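Local structure of DNA repair protein RAD2 (4Q0W) at residues 60-64 with 206-210; 269-274 with 302-308; 174-178 with 320-324. The protein cuts single-stranded DNA as a magnesium-dependent endonuclease in nucleotide excision repair, and is represented here by its catalytic core bound to DNA. One frame throughout, in Å; residues are numbered along the deposited sequence.

Contact 1: residues 60-64 with 206-210; sequences RICKL and NMFHE. With nucleotides of chain D.
Phe208 lies with one ring face against the aliphatic chain of Arg60, whose CD stands 3.7 Å from the ring centroid, 14° off the normal, a CH-pi contact. The chain runs extended from CG to NE across this face, and the guanidinium, turned 4° from the ring plane, continues past it until Phe208 CB lies over one of its own faces. Met207 CG covers the opposite face, so the phenyl ring is sandwiched between it and the Arg60 methylenes. Phe208 CZ meets Leu64 CD2 at 3.9 Å, and the same methyl touches Met207 CE. The imidazole of His209 is covered twice, by Asn206 CG on one face and by C5' of nucleotide DA16 of chain D on the other, which brings the turn to the DNA. Replacing Phe208 by an alanine would probably open a gap between Arg60 and Met207 CG and strip Leu64 CD2 of its aromatic neighbour, leaving Gln36 and Trp33 to hold the guanidinium. Lys63 passes the ring in full extension, CG anti to the backbone N (chi1 -177°), and this reach lets Lys63 NZ donate to Met207 O at 2.9 Å, in the carbonyl plane. NZ also donates a hydrogen bond to water 1, which bonds weakly to Phe208 O and Glu210 OE1. The type I turn 206-209 lies in the loop between strands 202-205 and 213-218 of the I-domain and packs on helix 52-66 of the N-domain. Trp33 adds a cation-pi contact to Arg60 and meets Phe208 edge-to-face; Ile189 of strand 187-189 packs against Leu64, Met207 and Phe208.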
loop_
_atom_site.group_PDB
_atom_site.type_symbol
_atom_site.label_atom_id
_atom_site.label_comp_id
_atom_site.label_asym_id
_atom_site.label_seq_id
_atom_site.Cartn_x
_atom_site.Cartn_y
_atom_site.Cartn_z
ATOM N N ARG A 60 13.293 32.990 -2.592
ATOM C CA ARG A 60 13.292 32.286 -3.873
ATOM C C ARG A 60 13.748 33.191 -5.014
ATOM O O ARG A 60 14.483 32.759 -5.901
ATOM C CB ARG A 60 11.912 31.674 -4.159
ATOM C CG ARG A 60 11.572 30.543 -3.207
ATOM C CD ARG A 60 10.343 29.768 -3.662
ATOM N NE ARG A 60 10.099 28.606 -2.821
ATOM C CZ ARG A 60 9.097 27.752 -3.010
ATOM N NH1 ARG A 60 8.256 27.932 -4.018
ATOM N NH2 ARG A 60 8.936 26.721 -2.193
ATOM N N ILE A 61 13.317 34.451 -4.985
ATOM C CA ILE A 61 13.728 35.420 -6.002
ATOM C C ILE A 61 15.252 35.578 -5.982
ATOM O O ILE A 61 15.904 35.628 -7.031
ATOM C CB ILE A 61 13.065 36.791 -5.758
ATOM C CG1 ILE A 61 11.584 36.746 -6.142
ATOM C CG2 ILE A 61 13.777 37.903 -6.534
ATOM C CD1 ILE A 61 10.779 37.952 -5.619
ATOM N N CYS A 62 15.818 35.647 -4.782
ATOM C CA CYS A 62 17.255 35.821 -4.643
ATOM C C CYS A 62 18.006 34.603 -5.196
ATOM O O CYS A 62 19.049 34.755 -5.820
ATOM C CB CYS A 62 17.619 36.085 -3.180
ATOM S SG CYS A 62 17.105 37.746 -2.612
ATOM N N LYS A 63 17.468 33.405 -4.976
ATOM C CA LYS A 63 18.106 32.192 -5.487
ATOM C C LYS A 63 18.160 32.236 -7.014
ATOM O O LYS A 63 19.215 32.015 -7.606
ATOM C CB LYS A 63 17.385 30.934 -4.986
ATOM C CG LYS A 63 18.057 29.617 -5.424
ATOM C CD LYS A 63 17.469 28.407 -4.697
ATOM C CE LYS A 63 18.056 27.095 -5.217
ATOM N NZ LYS A 63 17.498 25.899 -4.518
ATOM N N LEU A 64 17.029 32.565 -7.641
ATOM C CA LEU A 64 16.966 32.705 -9.095
ATOM C C LEU A 64 17.971 33.747 -9.599
ATOM O O LEU A 64 18.710 33.502 -10.560
ATOM C CB LEU A 64 15.541 33.081 -9.539
ATOM C CG LEU A 64 14.425 32.064 -9.234
ATOM C CD1 LEU A 64 13.046 32.643 -9.504
ATOM C CD2 LEU A 64 14.627 30.782 -10.034
ATOM N N ASN A 206 11.659 20.730 -8.492
ATOM C CA ASN A 206 12.444 20.764 -7.245
ATOM C C ASN A 206 13.480 21.880 -7.237
ATOM O O ASN A 206 14.527 21.760 -6.603
ATOM C CB ASN A 206 13.122 19.409 -6.957
ATOM C CG ASN A 206 12.126 18.307 -6.673
ATOM O OD1 ASN A 206 10.927 18.555 -6.537
ATOM N ND2 ASN A 206 12.617 17.082 -6.570
ATOM N N MET A 207 13.182 22.957 -7.955
ATOM C CA MET A 207 14.060 24.121 -8.033
ATOM C C MET A 207 14.362 24.719 -6.649
ATOM O O MET A 207 15.453 25.222 -6.413
ATOM C CB MET A 207 13.417 25.185 -8.925
ATOM C CG MET A 207 14.228 26.461 -9.091
ATOM S SD MET A 207 15.626 26.236 -10.214
ATOM C CE MET A 207 16.600 27.667 -9.764
ATOM N N PHE A 208 13.402 24.660 -5.732
ATOM C CA PHE A 208 13.621 25.269 -4.425
ATOM C C PHE A 208 13.818 24.263 -3.292
ATOM O O PHE A 208 13.655 24.594 -2.115
ATOM C CB PHE A 208 12.546 26.323 -4.141
ATOM C CG PHE A 208 12.458 27.353 -5.228
ATOM C CD1 PHE A 208 13.363 28.400 -5.281
ATOM C CD2 PHE A 208 11.531 27.225 -6.244
ATOM C CE1 PHE A 208 13.323 29.328 -6.309
ATOM C CE2 PHE A 208 11.476 28.152 -7.276
ATOM C CZ PHE A 208 12.377 29.207 -7.304
ATOM N N HIS A 209 14.189 23.036 -3.659
ATOM C CA HIS A 209 14.742 22.096 -2.695
ATOM C C HIS A 209 16.148 22.554 -2.321
ATOM O O HIS A 209 16.771 23.325 -3.053
ATOM C CB HIS A 209 14.769 20.677 -3.269
ATOM C CG HIS A 209 13.435 20.000 -3.256
ATOM N ND1 HIS A 209 13.294 18.629 -3.284
ATOM C CD2 HIS A 209 12.179 20.507 -3.208
ATOM C CE1 HIS A 209 12.009 18.320 -3.256
ATOM N NE2 HIS A 209 11.312 19.440 -3.208
ATOM N N GLU A 210 16.650 22.088 -1.184
ATOM C CA GLU A 210 17.984 22.485 -0.738
ATOM C C GLU A 210 19.070 21.595 -1.350
ATOM O O GLU A 210 19.695 20.795 -0.646
ATOM C CB GLU A 210 18.059 22.450 0.789
ATOM C CG GLU A 210 18.494 23.766 1.405
ATOM C CD GLU A 210 17.776 24.956 0.794
ATOM O OE1 GLU A 210 18.453 25.786 0.147
ATOM O OE2 GLU A 210 16.538 25.062 0.957
ATOM P P DA D 16 11.947 17.957 3.149
ATOM O OP1 DA D 16 12.742 17.017 2.315
ATOM O OP2 DA D 16 12.406 18.304 4.516
ATOM O "O5'" DA D 16 11.734 19.331 2.356
ATOM C "C5'" DA D 16 11.330 19.321 0.993
ATOM C "C4'" DA D 16 10.573 20.596 0.678
ATOM O "O4'" DA D 16 9.324 20.615 1.414
ATOM C "C3'" DA D 16 11.283 21.888 1.088
ATOM O "O3'" DA D 16 11.872 22.508 -0.063
ATOM C "C2'" DA D 16 10.187 22.752 1.736
ATOM C "C1'" DA D 16 8.915 21.965 1.416
ATOM N N9 DA D 16 7.791 22.131 2.338
ATOM C C8 DA D 16 7.820 22.223 3.704
ATOM N N7 DA D 16 6.632 22.364 4.250
ATOM C C5 DA D 16 5.760 22.359 3.169
ATOM C C6 DA D 16 4.353 22.476 3.071
ATOM N N6 DA D 16 3.547 22.617 4.130
ATOM N N1 DA D 16 3.802 22.432 1.835
ATOM C C2 DA D 16 4.611 22.283 0.773
ATOM N N3 DA D 16 5.942 22.168 0.744
ATOM C C4 DA D 16 6.461 22.218 1.983
HETATM O O HOH W 1 16.085 26.602 -2.105
#

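Contact 2: residues 269-274 with 302-308; sequences FKDWYN and IILDDDF
Ile302 O takes a hydrogen bond from Tyr273 OH at 3.0 Å, the first of several links from side chains of helix 266-278 to the linker between helices 288-299 and 311-318. The linker closes in a type I beta turn, Asp305-Phe308, that begins with an Asx turn, probably within the helical H3TH region of the XPG/RAD2 family. The carbonyl of Ile302 lies at the edge of the tyrosine ring, so a phenol fits: its ring packs while its hydroxyl satisfies the main chain. Leu304 follows as the apolar centre. Leu304 CD1 comes within 3.6 Å of Tyr273 CD2 and also touches Phe269 CE2, while CD2 sits over the centre of the Phe308 ring; Leu248 packs on both Leu304 and Phe308. Asn274 bonds the Leu304 backbone on both sides: ND2 donates to O almost straight, at 173°, and OD1 reaches N through water 4. Asp305 OD1 takes the amide of Asp307, while its carbonyl receives Phe308 N and Lys270 NZ from opposite faces. Asp306 stays at the surface, its OD1 linked through water 3 to Lys270 NZ; these two charged atoms, Lys270 NZ and Asp306 OD1, are 4.5 Å apart, beyond a salt bridge. Phe308 turns back inward, its ring edge meeting Phe269 CD2 and Lys270 CB. Lysine suits this turn because its long chain lies along Leu304 and bends at chi3 (70°), placing Lys270 NZ 2.6 Å from Phe308 O and 3.0 Å from Asp305 O, the latter met from above its carbonyl plane, 43° out of it.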
loop_
_atom_site.group_PDB
_atom_site.type_symbol
_atom_site.label_atom_id
_atom_site.label_comp_id
_atom_site.label_asym_id
_atom_site.label_seq_id
_atom_site.Cartn_x
_atom_site.Cartn_y
_atom_site.Cartn_z
ATOM N N PHE A 269 -9.946 0.758 -25.302
ATOM C CA PHE A 269 -10.101 0.117 -24.000
ATOM C C PHE A 269 -11.604 -0.012 -23.688
ATOM O O PHE A 269 -12.080 -1.100 -23.342
ATOM C CB PHE A 269 -9.329 0.938 -22.945
ATOM C CG PHE A 269 -9.610 0.566 -21.505
ATOM C CD1 PHE A 269 -9.444 -0.735 -21.042
ATOM C CD2 PHE A 269 -9.989 1.550 -20.596
ATOM C CE1 PHE A 269 -9.692 -1.057 -19.689
ATOM C CE2 PHE A 269 -10.241 1.243 -19.248
ATOM C CZ PHE A 269 -10.089 -0.061 -18.795
ATOM N N LYS A 270 -12.351 1.081 -23.844
ATOM C CA LYS A 270 -13.785 1.058 -23.560
ATOM C C LYS A 270 -14.499 0.020 -24.417
ATOM O O LYS A 270 -15.239 -0.818 -23.899
ATOM C CB LYS A 270 -14.436 2.424 -23.780
ATOM C CG LYS A 270 -15.967 2.371 -23.609
ATOM C CD LYS A 270 -16.613 3.753 -23.648
ATOM C CE LYS A 270 -16.562 4.383 -25.042
ATOM N NZ LYS A 270 -17.131 5.781 -25.013
ATOM N N ASP A 271 -14.253 0.063 -25.724
ATOM C CA ASP A 271 -14.887 -0.883 -26.646
ATOM C C ASP A 271 -14.592 -2.327 -26.218
ATOM O O ASP A 271 -15.498 -3.168 -26.151
ATOM C CB ASP A 271 -14.437 -0.629 -28.095
ATOM C CG ASP A 271 -15.019 0.656 -28.675
ATOM O OD1 ASP A 271 -16.020 1.171 -28.129
ATOM O OD2 ASP A 271 -14.468 1.163 -29.679
ATOM N N TRP A 272 -13.338 -2.603 -25.886
ATOM C CA TRP A 272 -12.966 -3.936 -25.407
ATOM C C TRP A 272 -13.772 -4.370 -24.179
ATOM O O TRP A 272 -14.307 -5.480 -24.122
ATOM C CB TRP A 272 -11.477 -3.994 -25.065
ATOM C CG TRP A 272 -11.159 -5.176 -24.225
ATOM C CD1 TRP A 272 -10.996 -6.473 -24.653
ATOM C CD2 TRP A 272 -10.991 -5.201 -22.801
ATOM N NE1 TRP A 272 -10.732 -7.293 -23.578
ATOM C CE2 TRP A 272 -10.719 -6.539 -22.433
ATOM C CE3 TRP A 272 -11.023 -4.222 -21.807
ATOM C CZ2 TRP A 272 -10.486 -6.917 -21.109
ATOM C CZ3 TRP A 272 -10.803 -4.600 -20.494
ATOM C CH2 TRP A 272 -10.535 -5.935 -20.156
ATOM N N TYR A 273 -13.851 -3.488 -23.191
ATOM C CA TYR A 273 -14.564 -3.781 -21.952
ATOM C C TYR A 273 -16.054 -3.946 -22.206
ATOM O O TYR A 273 -16.652 -4.951 -21.825
ATOM C CB TYR A 273 -14.348 -2.631 -20.968
ATOM C CG TYR A 273 -15.003 -2.798 -19.618
ATOM C CD1 TYR A 273 -14.718 -3.894 -18.808
ATOM C CD2 TYR A 273 -15.855 -1.831 -19.126
ATOM C CE1 TYR A 273 -15.296 -4.027 -17.564
ATOM C CE2 TYR A 273 -16.427 -1.946 -17.873
ATOM C CZ TYR A 273 -16.145 -3.043 -17.099
ATOM O OH TYR A 273 -16.725 -3.155 -15.855
ATOM N N ASN A 274 -16.655 -2.943 -22.839
ATOM C CA ASN A 274 -18.091 -2.968 -23.076
ATOM C C ASN A 274 -18.539 -4.085 -24.013
ATOM O O ASN A 274 -19.525 -4.772 -23.727
ATOM C CB ASN A 274 -18.582 -1.609 -23.564
ATOM C CG ASN A 274 -18.563 -0.565 -22.461
ATOM O OD1 ASN A 274 -18.381 -0.897 -21.293
ATOM N ND2 ASN A 274 -18.787 0.691 -22.820
ATOM N N ILE A 302 -16.818 -0.692 -12.510
ATOM C CA ILE A 302 -16.422 0.341 -13.456
ATOM C C ILE A 302 -17.470 0.467 -14.559
ATOM O O ILE A 302 -17.924 -0.532 -15.114
ATOM C CB ILE A 302 -15.042 0.047 -14.090
ATOM C CG1 ILE A 302 -13.949 -0.029 -13.013
ATOM C CG2 ILE A 302 -14.701 1.126 -15.127
ATOM C CD1 ILE A 302 -13.742 1.267 -12.244
ATOM N N ILE A 303 -17.845 1.700 -14.858
ATOM C CA ILE A 303 -18.761 1.994 -15.944
ATOM C C ILE A 303 -18.041 2.912 -16.914
ATOM O O ILE A 303 -17.601 3.995 -16.532
ATOM C CB ILE A 303 -20.022 2.719 -15.421
ATOM C CG1 ILE A 303 -20.764 1.847 -14.407
ATOM C CG2 ILE A 303 -20.950 3.105 -16.582
ATOM C CD1 ILE A 303 -21.783 2.622 -13.591
ATOM N N LEU A 304 -17.906 2.483 -18.160
ATOM C CA LEU A 304 -17.310 3.344 -19.182
ATOM C C LEU A 304 -18.387 3.728 -20.188
ATOM O O LEU A 304 -18.817 2.900 -21.011
ATOM C CB LEU A 304 -16.139 2.647 -19.872
ATOM C CG LEU A 304 -15.133 2.029 -18.896
ATOM C CD1 LEU A 304 -14.060 1.253 -19.652
ATOM C CD2 LEU A 304 -14.478 3.127 -18.049
ATOM N N ASP A 305 -18.817 4.985 -20.109
ATOM C CA ASP A 305 -19.939 5.481 -20.888
ATOM C C ASP A 305 -19.444 6.444 -21.966
ATOM O O ASP A 305 -18.267 6.407 -22.327
ATOM C CB ASP A 305 -20.945 6.159 -19.957
ATOM C CG ASP A 305 -20.306 7.247 -19.087
ATOM O OD1 ASP A 305 -19.305 7.876 -19.511
ATOM O OD2 ASP A 305 -20.827 7.498 -17.975
ATOM N N ASP A 306 -20.325 7.315 -22.458
ATOM C CA ASP A 306 -19.967 8.232 -23.551
ATOM C C ASP A 306 -19.074 9.384 -23.107
ATOM O O ASP A 306 -18.519 10.110 -23.933
ATOM C CB ASP A 306 -21.225 8.772 -24.235
ATOM C CG ASP A 306 -22.032 7.681 -24.890
ATOM O OD1 ASP A 306 -21.435 6.867 -25.620
ATOM O OD2 ASP A 306 -23.257 7.621 -24.656
ATOM N N ASP A 307 -18.932 9.559 -21.799
ATOM C CA ASP A 307 -17.993 10.541 -21.300
ATOM C C ASP A 307 -16.604 9.925 -21.173
ATOM O O ASP A 307 -15.680 10.551 -20.646
ATOM C CB ASP A 307 -18.461 11.113 -19.957
ATOM C CG ASP A 307 -17.756 12.409 -19.594
ATOM O OD1 ASP A 307 -17.399 13.176 -20.516
ATOM O OD2 ASP A 307 -17.554 12.659 -18.385
ATOM N N PHE A 308 -16.436 8.702 -21.662
ATOM C CA PHE A 308 -15.141 8.050 -21.520
ATOM C C PHE A 308 -14.626 7.551 -22.857
ATOM O O PHE A 308 -15.213 6.649 -23.439
ATOM C CB PHE A 308 -15.227 6.889 -20.527
ATOM C CG PHE A 308 -13.896 6.287 -20.194
ATOM C CD1 PHE A 308 -13.342 5.286 -20.995
ATOM C CD2 PHE A 308 -13.194 6.718 -19.085
ATOM C CE1 PHE A 308 -12.116 4.741 -20.693
ATOM C CE2 PHE A 308 -11.966 6.170 -18.770
ATOM C CZ PHE A 308 -11.426 5.178 -19.574
HETATM O O HOH W 2 -16.268 9.054 -25.402
HETATM O O HOH W 3 -19.866 4.814 -24.902
HETATM O O HOH W 4 -19.289 0.169 -18.901
#

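Contact 3: residues 174-178 with 320-324; sequences AQCAE and PEVDH
Residues 174-178 form part of helix 172-181, and the irregular segment 320-324 passes beside them, nearest at Gln175 and Val322, whose CA atoms are 5.3 Å apart; Ala174 and Pro320 are the next pair. Where Ala174 faces Pro320 and Val322, compact side chains suit the narrow space. Ala174 CB touches Pro320 CB at 3.7 Å and Val322 CG1 at 3.8 Å. Val322 wedges its two methyls along the helix, CG1 against the carbonyl of Ala174 and CG2 against Glu178 CG. The main polar link is a two-bond clasp between the Gln175 amide and the main chain of Asp323: Gln175 OE1 accepts from Asp323 N at 2.8 Å, and Gln175 NE2 donates to Asp323 O at 3.0 Å. Both bonds are nearly straight, 170° and 171°, and each lies in the carbonyl plane on a lone pair, so the amide grips both N and O of one residue, as a neighbouring strand's backbone can, and its rotation is fixed. In this way the long connection from helix 311-318 to helix 336-347 is held against the I-domain, on the helix that carries Glu173, a ligand of the bound calcium ion. The Gln175 chain bends at chi2 (72°) to bring its amide alongside the loop. Asp323 directs its carboxylate elsewhere, OD1 accepting from the amide of Asp325. Beyond the clasp, Glu178 OE2 takes a weak hydrogen bond from His324 ND1, with carboxylate and imidazole planes nearly perpendicular.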
loop_
_atom_site.group_PDB
_atom_site.type_symbol
_atom_site.label_atom_id
_atom_site.label_comp_id
_atom_site.label_asym_id
_atom_site.label_seq_id
_atom_site.Cartn_x
_atom_site.Cartn_y
_atom_site.Cartn_z
ATOM N N ALA A 174 -0.790 26.353 -17.464
ATOM C CA ALA A 174 -1.177 26.422 -18.871
ATOM C C ALA A 174 -0.519 27.626 -19.529
ATOM O O ALA A 174 0.031 27.529 -20.627
ATOM C CB ALA A 174 -2.698 26.485 -19.023
ATOM N N GLN A 175 -0.578 28.765 -18.855
ATOM C CA GLN A 175 0.038 29.976 -19.393
ATOM C C GLN A 175 1.553 29.810 -19.521
ATOM O O GLN A 175 2.148 30.269 -20.502
ATOM C CB GLN A 175 -0.291 31.184 -18.523
ATOM C CG GLN A 175 0.283 32.502 -19.065
ATOM C CD GLN A 175 -0.460 32.976 -20.300
ATOM O OE1 GLN A 175 -1.682 33.159 -20.266
ATOM N NE2 GLN A 175 0.265 33.161 -21.398
ATOM N N CYS A 176 2.181 29.137 -18.555
ATOM C CA CYS A 176 3.628 28.878 -18.653
ATOM C C CYS A 176 3.961 28.092 -19.923
ATOM O O CYS A 176 4.886 28.443 -20.659
ATOM C CB CYS A 176 4.156 28.130 -17.423
ATOM S SG CYS A 176 4.170 29.105 -15.873
ATOM N N ALA A 177 3.195 27.034 -20.184
ATOM C CA ALA A 177 3.415 26.211 -21.382
ATOM C C ALA A 177 3.302 27.058 -22.652
ATOM O O ALA A 177 4.062 26.875 -23.613
ATOM C CB ALA A 177 2.417 25.042 -21.419
ATOM N N GLU A 178 2.355 27.989 -22.647
ATOM C CA GLU A 178 2.153 28.877 -23.787
ATOM C C GLU A 178 3.354 29.813 -23.968
ATOM O O GLU A 178 3.811 30.028 -25.096
ATOM C CB GLU A 178 0.848 29.673 -23.621
ATOM C CG GLU A 178 0.584 30.722 -24.702
ATOM C CD GLU A 178 0.156 30.131 -26.050
ATOM O OE1 GLU A 178 0.022 28.896 -26.170
ATOM O OE2 GLU A 178 -0.046 30.914 -26.998
ATOM N N PRO A 320 -6.571 25.274 -23.294
ATOM C CA PRO A 320 -6.841 26.080 -22.103
ATOM C C PRO A 320 -6.958 27.563 -22.464
ATOM O O PRO A 320 -6.503 28.010 -23.519
ATOM C CB PRO A 320 -5.593 25.855 -21.244
ATOM C CG PRO A 320 -4.491 25.642 -22.263
ATOM C CD PRO A 320 -5.157 24.858 -23.378
ATOM N N GLU A 321 -7.579 28.323 -21.582
ATOM C CA GLU A 321 -7.703 29.750 -21.785
ATOM C C GLU A 321 -6.369 30.370 -21.383
ATOM O O GLU A 321 -6.054 30.431 -20.196
ATOM C CB GLU A 321 -8.824 30.260 -20.887
ATOM C CG GLU A 321 -9.445 31.581 -21.272
ATOM C CD GLU A 321 -10.579 31.953 -20.331
ATOM O OE1 GLU A 321 -11.422 31.067 -20.040
ATOM O OE2 GLU A 321 -10.615 33.118 -19.872
ATOM N N VAL A 322 -5.573 30.787 -22.366
ATOM C CA VAL A 322 -4.282 31.431 -22.099
ATOM C C VAL A 322 -4.166 32.728 -22.902
ATOM O O VAL A 322 -4.893 32.928 -23.874
ATOM C CB VAL A 322 -3.068 30.512 -22.447
ATOM C CG1 VAL A 322 -3.035 29.269 -21.557
ATOM C CG2 VAL A 322 -3.082 30.119 -23.928
ATOM N N ASP A 323 -3.254 33.605 -22.488
ATOM C CA ASP A 323 -2.932 34.801 -23.257
ATOM C C ASP A 323 -1.922 34.452 -24.355
ATOM O O ASP A 323 -0.869 33.867 -24.075
ATOM C CB ASP A 323 -2.363 35.874 -22.324
ATOM C CG ASP A 323 -2.056 37.176 -23.044
ATOM O OD1 ASP A 323 -1.987 37.175 -24.293
ATOM O OD2 ASP A 323 -1.870 38.196 -22.352
ATOM N N HIS A 324 -2.245 34.800 -25.602
ATOM C CA HIS A 324 -1.424 34.408 -26.750
ATOM C C HIS A 324 -0.471 35.511 -27.219
ATOM O O HIS A 324 0.231 35.352 -28.223
ATOM C CB HIS A 324 -2.316 33.969 -27.912
ATOM C CG HIS A 324 -3.209 32.818 -27.578
ATOM N ND1 HIS A 324 -2.838 31.506 -27.780
ATOM C CD2 HIS A 324 -4.452 32.781 -27.041
ATOM C CE1 HIS A 324 -3.816 30.710 -27.386
ATOM N NE2 HIS A 324 -4.808 31.458 -26.934
#

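Contacts 1 and 3 both involve the I-domain: contact 1 joins it to the N-domain, contact 3 to the later loop 320-324. Their centres are 24 Å apart, and their segments alternate along the chain. Both lie near the metal centre: the Phe208 side chain is about 9 Å from that of Asp29, a probable magnesium ligand, and the Ala174 side chain about 8 Å from the bound calcium ion. Contact 2 falls between the segments of contact 3 in sequence, its centre 44 Å from that of contact 1. Contact 1 touches DA16 of chain D, whereas the nearest atoms of contacts 2 and 3 are about 8 and 12 Å from the DNA; Ile302 lies about 8 Å from a potassium ion.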